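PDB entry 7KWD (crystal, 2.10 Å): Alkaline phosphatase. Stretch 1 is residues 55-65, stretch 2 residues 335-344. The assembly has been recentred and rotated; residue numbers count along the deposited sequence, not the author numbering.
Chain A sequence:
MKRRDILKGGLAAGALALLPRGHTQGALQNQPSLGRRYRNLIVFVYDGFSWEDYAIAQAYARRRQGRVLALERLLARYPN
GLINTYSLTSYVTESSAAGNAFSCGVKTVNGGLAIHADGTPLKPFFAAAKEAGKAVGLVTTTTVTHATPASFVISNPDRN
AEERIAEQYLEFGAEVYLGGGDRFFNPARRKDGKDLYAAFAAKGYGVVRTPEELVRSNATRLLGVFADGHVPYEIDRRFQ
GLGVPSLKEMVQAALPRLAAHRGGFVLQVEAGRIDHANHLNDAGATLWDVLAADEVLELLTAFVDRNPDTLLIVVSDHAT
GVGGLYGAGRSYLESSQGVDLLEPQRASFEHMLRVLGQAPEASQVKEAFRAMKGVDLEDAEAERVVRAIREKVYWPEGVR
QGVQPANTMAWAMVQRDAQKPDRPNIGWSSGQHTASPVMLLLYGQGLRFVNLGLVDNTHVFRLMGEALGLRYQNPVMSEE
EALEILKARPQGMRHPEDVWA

Stretch 1 55-65: AIAQAYARRRQ
Stretch 2, residues 335-344: SSQGVDLLEP

Packing between helices distant in sequence often joins an apolar knob to a charged border, and this contact of alkaline phosphatase illustrates the principle. Stretch 1 continues a helix begun earlier in the chain, phi/psi near -65/-45 through R63; R64 is at -106/-18 and Q65 at -117/1. Stretch 2 approaches it with Y60 and V339 CA atoms 5.9 Å apart, and R64 and D340 CA atoms 6.9 Å apart.

S336 (-74/-11, chi1 m) lays its CB over one face of the R63 guanidinium, 3.5 Å from R63 NH1. Q337, G338, V339 and D340 are helical. V339 (-70/-49, chi1 t) is the knob, seated among A59, Y60, R63 and R64; its CG2 lies 4.1 Å from A59 CB, its CG1 3.9 Å from Y60 CD2. D340 (chi1 m) receives R63, extended with chi1 to chi3 all t, in a nearly linear two-pronged salt bridge: R63 NE to D340 OD1 and R63 NH2 to D340 OD2, both 2.8 Å. R64, coiled m, m, m, places NE 3.2 Å from the same D340 OD1, which lies over its guanidinium face, so charge alone attracts.

A type I turn, D340 to E343, follows. L342 (m, t) sets CD1 4.0 Å from I56 CG2 and CB 4.1 Å from Y60 CE2. E343, extended (chi1 and chi2 t), ends the series: its OE2 accepts a weak hydrogen bond from R64 NH2 at 2.8 Å, within a salt bridge.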

ATOM      1  N   ALA A  55       1.880  -3.725   7.772  1.00 20.57           N
ATOM      2  CA  ALA A  55       0.736  -3.947   8.645  1.00 18.25           C
ATOM      3  C   ALA A  55       0.774  -5.333   9.276  1.00 25.70           C
ATOM      4  O   ALA A  55       0.439  -5.491  10.458  1.00 21.78           O
ATOM      5  CB  ALA A  55      -0.555  -3.772   7.846  1.00 22.91           C
ATOM      6  N   ILE A  56       1.162  -6.352   8.490  1.00 21.11           N
ATOM      7  CA  ILE A  56       1.248  -7.722   9.014  1.00 21.36           C
ATOM      8  C   ILE A  56       2.317  -7.832  10.096  1.00 21.86           C
ATOM      9  O   ILE A  56       2.086  -8.437  11.141  1.00 25.50           O
ATOM     10  CB  ILE A  56       1.510  -8.729   7.873  1.00 20.40           C
ATOM     11  CG1 ILE A  56       0.271  -8.888   6.992  1.00 24.22           C
ATOM     12  CG2 ILE A  56       1.882 -10.096   8.442  1.00 24.10           C
ATOM     13  CD1 ILE A  56       0.597  -9.467   5.584  1.00 24.07           C
ATOM     14  N   ALA A  57       3.517  -7.301   9.842  1.00 26.62           N
ATOM     15  CA  ALA A  57       4.573  -7.394  10.844  1.00 22.22           C
ATOM     16  C   ALA A  57       4.248  -6.570  12.090  1.00 27.40           C
ATOM     17  O   ALA A  57       4.570  -6.967  13.220  1.00 22.26           O
ATOM     18  CB  ALA A  57       5.892  -6.917  10.256  1.00 19.68           C
ATOM     19  N   GLN A  58       3.695  -5.373  11.888  1.00 18.96           N
ATOM     20  CA  GLN A  58       3.255  -4.540  13.005  1.00 26.47           C
ATOM     21  C   GLN A  58       2.291  -5.302  13.912  1.00 21.09           C
ATOM     22  O   GLN A  58       2.437  -5.297  15.133  1.00 20.37           O
ATOM     23  CB  GLN A  58       2.583  -3.275  12.468  1.00 21.16           C
ATOM     24  CG  GLN A  58       2.089  -2.306  13.537  1.00 27.59           C
ATOM     25  CD  GLN A  58       1.370  -1.107  12.923  1.00 24.42           C
ATOM     26  OE1 GLN A  58       1.774   0.041  13.114  1.00 21.31           O
ATOM     27  NE2 GLN A  58       0.298  -1.374  12.184  1.00 28.37           N
ATOM     28  N   ALA A  59       1.309  -5.977  13.305  1.00 22.73           N
ATOM     29  CA  ALA A  59       0.324  -6.726  14.065  1.00 26.47           C
ATOM     30  C   ALA A  59       0.957  -7.940  14.704  1.00 29.63           C
ATOM     31  O   ALA A  59       0.696  -8.241  15.874  1.00 27.78           O
ATOM     32  CB  ALA A  59      -0.832  -7.148  13.157  1.00 23.80           C
ATOM     33  N   TYR A  60       1.808  -8.643  13.957  1.00 25.46           N
ATOM     34  CA  TYR A  60       2.405  -9.860  14.491  1.00 25.81           C
ATOM     35  C   TYR A  60       3.249  -9.558  15.727  1.00 25.81           C
ATOM     36  O   TYR A  60       3.193 -10.274  16.730  1.00 25.60           O
ATOM     37  CB  TYR A  60       3.242 -10.543  13.414  1.00 22.18           C
ATOM     38  CG  TYR A  60       3.721 -11.926  13.836  1.00 28.00           C
ATOM     39  CD1 TYR A  60       4.895 -12.082  14.524  1.00 29.63           C
ATOM     40  CD2 TYR A  60       2.959 -13.073  13.578  1.00 26.63           C
ATOM     41  CE1 TYR A  60       5.317 -13.329  14.944  1.00 24.49           C
ATOM     42  CE2 TYR A  60       3.402 -14.335  13.987  1.00 24.43           C
ATOM     43  CZ  TYR A  60       4.559 -14.454  14.666  1.00 25.73           C
ATOM     44  OH  TYR A  60       5.001 -15.692  15.101  1.00 34.83           O
ATOM     45  N   ALA A  61       4.081  -8.523  15.658  1.00 27.23           N
ATOM     46  CA  ALA A  61       4.909  -8.190  16.813  1.00 22.83           C
ATOM     47  C   ALA A  61       4.042  -7.914  18.048  1.00 25.33           C
ATOM     48  O   ALA A  61       4.317  -8.417  19.145  1.00 23.70           O
ATOM     49  CB  ALA A  61       5.806  -6.995  16.472  1.00 26.87           C
ATOM     50  N   ARG A  62       2.984  -7.121  17.886  1.00 22.00           N
ATOM     51  CA  ARG A  62       2.155  -6.779  19.035  1.00 28.15           C
ATOM     52  C   ARG A  62       1.383  -7.997  19.518  1.00 28.01           C
ATOM     53  O   ARG A  62       1.472  -8.382  20.689  1.00 29.57           O
ATOM     54  CB  ARG A  62       1.191  -5.652  18.683  1.00 27.95           C
ATOM     55  CG  ARG A  62       1.830  -4.261  18.754  1.00 29.76           C
ATOM     56  CD  ARG A  62       0.991  -3.223  17.944  1.00 36.58           C
ATOM     57  NE  ARG A  62       1.456  -1.853  18.179  1.00 31.18           N
ATOM     58  CZ  ARG A  62       1.148  -1.137  19.252  1.00 30.43           C
ATOM     59  NH1 ARG A  62       0.363  -1.621  20.220  1.00 26.28           N
ATOM     60  NH2 ARG A  62       1.651   0.073  19.374  1.00 22.30           N
ATOM     61  N   ARG A  63       0.662  -8.651  18.595  1.00 23.42           N
ATOM     62  CA  ARG A  63      -0.270  -9.708  18.959  1.00 24.85           C
ATOM     63  C   ARG A  63       0.424 -11.005  19.363  1.00 32.44           C
ATOM     64  O   ARG A  63      -0.046 -11.698  20.274  1.00 31.07           O
ATOM     65  CB  ARG A  63      -1.201  -9.955  17.779  1.00 25.78           C
ATOM     66  CG  ARG A  63      -2.285 -10.938  18.053  1.00 35.09           C
ATOM     67  CD  ARG A  63      -3.260 -10.951  16.899  1.00 33.48           C
ATOM     68  NE  ARG A  63      -4.143 -12.103  16.946  1.00 34.41           N
ATOM     69  CZ  ARG A  63      -5.425 -12.057  17.310  1.00 35.68           C
ATOM     70  NH1 ARG A  63      -5.999 -10.910  17.664  1.00 29.80           N
ATOM     71  NH2 ARG A  63      -6.148 -13.169  17.291  1.00 38.15           N
ATOM     72  N   ARG A  64       1.499 -11.395  18.673  1.00 30.05           N
ATOM     73  CA  ARG A  64       2.104 -12.693  18.938  1.00 24.37           C
ATOM     74  C   ARG A  64       3.409 -12.612  19.692  1.00 24.08           C
ATOM     75  O   ARG A  64       3.885 -13.636  20.200  1.00 30.44           O
ATOM     76  CB  ARG A  64       2.410 -13.464  17.647  1.00 28.26           C
ATOM     77  CG  ARG A  64       1.305 -13.552  16.635  1.00 36.69           C
ATOM     78  CD  ARG A  64       0.018 -13.925  17.269  1.00 41.62           C
ATOM     79  NE  ARG A  64      -0.005 -15.319  17.695  1.00 39.78           N
ATOM     80  CZ  ARG A  64      -0.583 -15.751  18.811  1.00 50.43           C
ATOM     81  NH1 ARG A  64      -1.170 -14.899  19.656  1.00 52.02           N
ATOM     82  NH2 ARG A  64      -0.570 -17.051  19.080  1.00 54.11           N
ATOM     83  N   GLN A  65       4.048 -11.457  19.713  1.00 24.85           N
ATOM     84  CA  GLN A  65       5.275 -11.308  20.481  1.00 25.08           C
ATOM     85  C   GLN A  65       5.123 -10.296  21.598  1.00 26.29           C
ATOM     86  O   GLN A  65       6.077 -10.074  22.329  1.00 26.47           O
ATOM     87  CB  GLN A  65       6.415 -10.927  19.539  1.00 23.72           C
ATOM     88  CG  GLN A  65       6.618 -11.975  18.411  1.00 32.41           C
ATOM     89  CD  GLN A  65       7.825 -11.692  17.528  1.00 31.55           C
ATOM     90  OE1 GLN A  65       8.263 -10.560  17.417  1.00 28.56           O
ATOM     91  NE2 GLN A  65       8.368 -12.735  16.903  1.00 36.87           N
ATOM     92  N   SER A 335     -10.473 -11.259  11.069  1.00 30.76           N
ATOM     93  CA  SER A 335      -9.340 -11.010  10.176  1.00 23.72           C
ATOM     94  C   SER A 335      -7.992 -11.223  10.849  1.00 28.73           C
ATOM     95  O   SER A 335      -7.001 -11.513  10.157  1.00 24.80           O
ATOM     96  CB  SER A 335      -9.421  -9.584   9.626  1.00 25.06           C
ATOM     97  OG  SER A 335     -10.621  -9.395   8.872  1.00 25.59           O
ATOM     98  N   SER A 336      -7.916 -11.088  12.180  1.00 21.59           N
ATOM     99  CA  SER A 336      -6.623 -11.272  12.837  1.00 23.16           C
ATOM    100  C   SER A 336      -6.168 -12.728  12.922  1.00 29.38           C
ATOM    101  O   SER A 336      -5.002 -12.972  13.257  1.00 25.21           O
ATOM    102  CB  SER A 336      -6.642 -10.686  14.248  1.00 29.24           C
ATOM    103  OG  SER A 336      -6.925  -9.296  14.205  1.00 34.61           O
ATOM    104  N   GLN A 337      -7.031 -13.697  12.608  1.00 32.87           N
ATOM    105  CA  GLN A 337      -6.611 -15.099  12.656  1.00 28.85           C
ATOM    106  C   GLN A 337      -5.430 -15.353  11.735  1.00 29.66           C
ATOM    107  O   GLN A 337      -4.532 -16.136  12.063  1.00 26.69           O
ATOM    108  CB  GLN A 337      -7.776 -16.009  12.270  1.00 36.69           C
ATOM    109  CG  GLN A 337      -8.894 -16.079  13.296  1.00 36.07           C
ATOM    110  CD  GLN A 337      -8.373 -16.492  14.650  1.00 37.48           C
ATOM    111  OE1 GLN A 337      -7.846 -17.588  14.814  1.00 35.59           O
ATOM    112  NE2 GLN A 337      -8.480 -15.595  15.616  1.00 38.01           N
ATOM    113  N   GLY A 338      -5.401 -14.685  10.580  1.00 30.98           N
ATOM    114  CA  GLY A 338      -4.301 -14.896   9.653  1.00 27.89           C
ATOM    115  C   GLY A 338      -2.948 -14.559  10.240  1.00 29.84           C
ATOM    116  O   GLY A 338      -1.931 -15.115   9.829  1.00 28.78           O
ATOM    117  N   VAL A 339      -2.912 -13.615  11.175  1.00 30.78           N
ATOM    118  CA  VAL A 339      -1.672 -13.290  11.860  1.00 24.72           C
ATOM    119  C   VAL A 339      -1.270 -14.433  12.772  1.00 27.04           C
ATOM    120  O   VAL A 339      -0.113 -14.867  12.791  1.00 25.42           O
ATOM    121  CB  VAL A 339      -1.846 -11.970  12.638  1.00 23.73           C
ATOM    122  CG1 VAL A 339      -0.653 -11.673  13.516  1.00 28.47           C
ATOM    123  CG2 VAL A 339      -2.109 -10.774  11.638  1.00 29.00           C
ATOM    124  N   ASP A 340      -2.215 -14.922  13.579  1.00 28.01           N
ATOM    125  CA  ASP A 340      -1.919 -16.072  14.422  1.00 28.99           C
ATOM    126  C   ASP A 340      -1.415 -17.235  13.595  1.00 25.62           C
ATOM    127  O   ASP A 340      -0.462 -17.918  13.980  1.00 29.34           O
ATOM    128  CB  ASP A 340      -3.154 -16.505  15.193  1.00 32.67           C
ATOM    129  CG  ASP A 340      -3.689 -15.434  16.099  1.00 32.09           C
ATOM    130  OD1 ASP A 340      -2.894 -14.588  16.573  1.00 31.94           O
ATOM    131  OD2 ASP A 340      -4.913 -15.453  16.332  1.00 33.36           O
ATOM    132  N   LEU A 341      -2.024 -17.460  12.438  1.00 26.09           N
ATOM    133  CA  LEU A 341      -1.722 -18.626  11.607  1.00 29.85           C
ATOM    134  C   LEU A 341      -0.327 -18.575  10.986  1.00 35.18           C
ATOM    135  O   LEU A 341       0.102 -19.563  10.382  1.00 31.45           O
ATOM    136  CB  LEU A 341      -2.786 -18.731  10.511  1.00 28.27           C
ATOM    137  CG  LEU A 341      -3.989 -19.664  10.598  1.00 32.72           C
ATOM    138  CD1 LEU A 341      -4.070 -20.346  11.930  1.00 37.94           C
ATOM    139  CD2 LEU A 341      -5.288 -18.978  10.270  1.00 34.27           C
ATOM    140  N   LEU A 342       0.394 -17.463  11.127  1.00 27.96           N
ATOM    141  CA  LEU A 342       1.780 -17.424  10.695  1.00 26.22           C
ATOM    142  C   LEU A 342       2.716 -18.013  11.723  1.00 28.16           C
ATOM    143  O   LEU A 342       3.822 -18.445  11.361  1.00 26.74           O
ATOM    144  CB  LEU A 342       2.209 -15.983  10.386  1.00 29.65           C
ATOM    145  CG  LEU A 342       1.465 -15.298   9.248  1.00 28.97           C
ATOM    146  CD1 LEU A 342       2.188 -14.025   8.778  1.00 35.50           C
ATOM    147  CD2 LEU A 342       1.292 -16.215   8.046  1.00 35.01           C
ATOM    148  N   GLU A 343       2.328 -18.017  13.002  1.00 22.01           N
ATOM    149  CA  GLU A 343       3.270 -18.449  14.027  1.00 32.35           C
ATOM    150  C   GLU A 343       3.671 -19.917  13.867  1.00 29.38           C
ATOM    151  O   GLU A 343       4.820 -20.244  14.214  1.00 31.61           O
ATOM    152  CB  GLU A 343       2.687 -18.207  15.431  1.00 34.03           C
ATOM    153  CG  GLU A 343       3.699 -18.497  16.570  1.00 31.82           C
ATOM    154  CD  GLU A 343       3.215 -18.025  17.969  1.00 45.93           C
ATOM    155  OE1 GLU A 343       4.053 -17.843  18.881  1.00 49.90           O
ATOM    156  OE2 GLU A 343       1.996 -17.839  18.156  1.00 46.11           O
ATOM    157  N   PRO A 344       2.815 -20.823  13.381  1.00 30.69           N
ATOM    158  CA  PRO A 344       3.249 -22.218  13.182  1.00 37.18           C
ATOM    159  C   PRO A 344       4.226 -22.420  12.049  1.00 38.16           C
ATOM    160  O   PRO A 344       4.837 -23.499  11.998  1.00 31.67           O
ATOM    161  CB  PRO A 344       1.930 -22.967  12.884  1.00 33.46           C
ATOM    162  CG  PRO A 344       0.863 -22.113  13.584  1.00 43.44           C
ATOM    163  CD  PRO A 344       1.342 -20.695  13.310  1.00 38.38           C
TER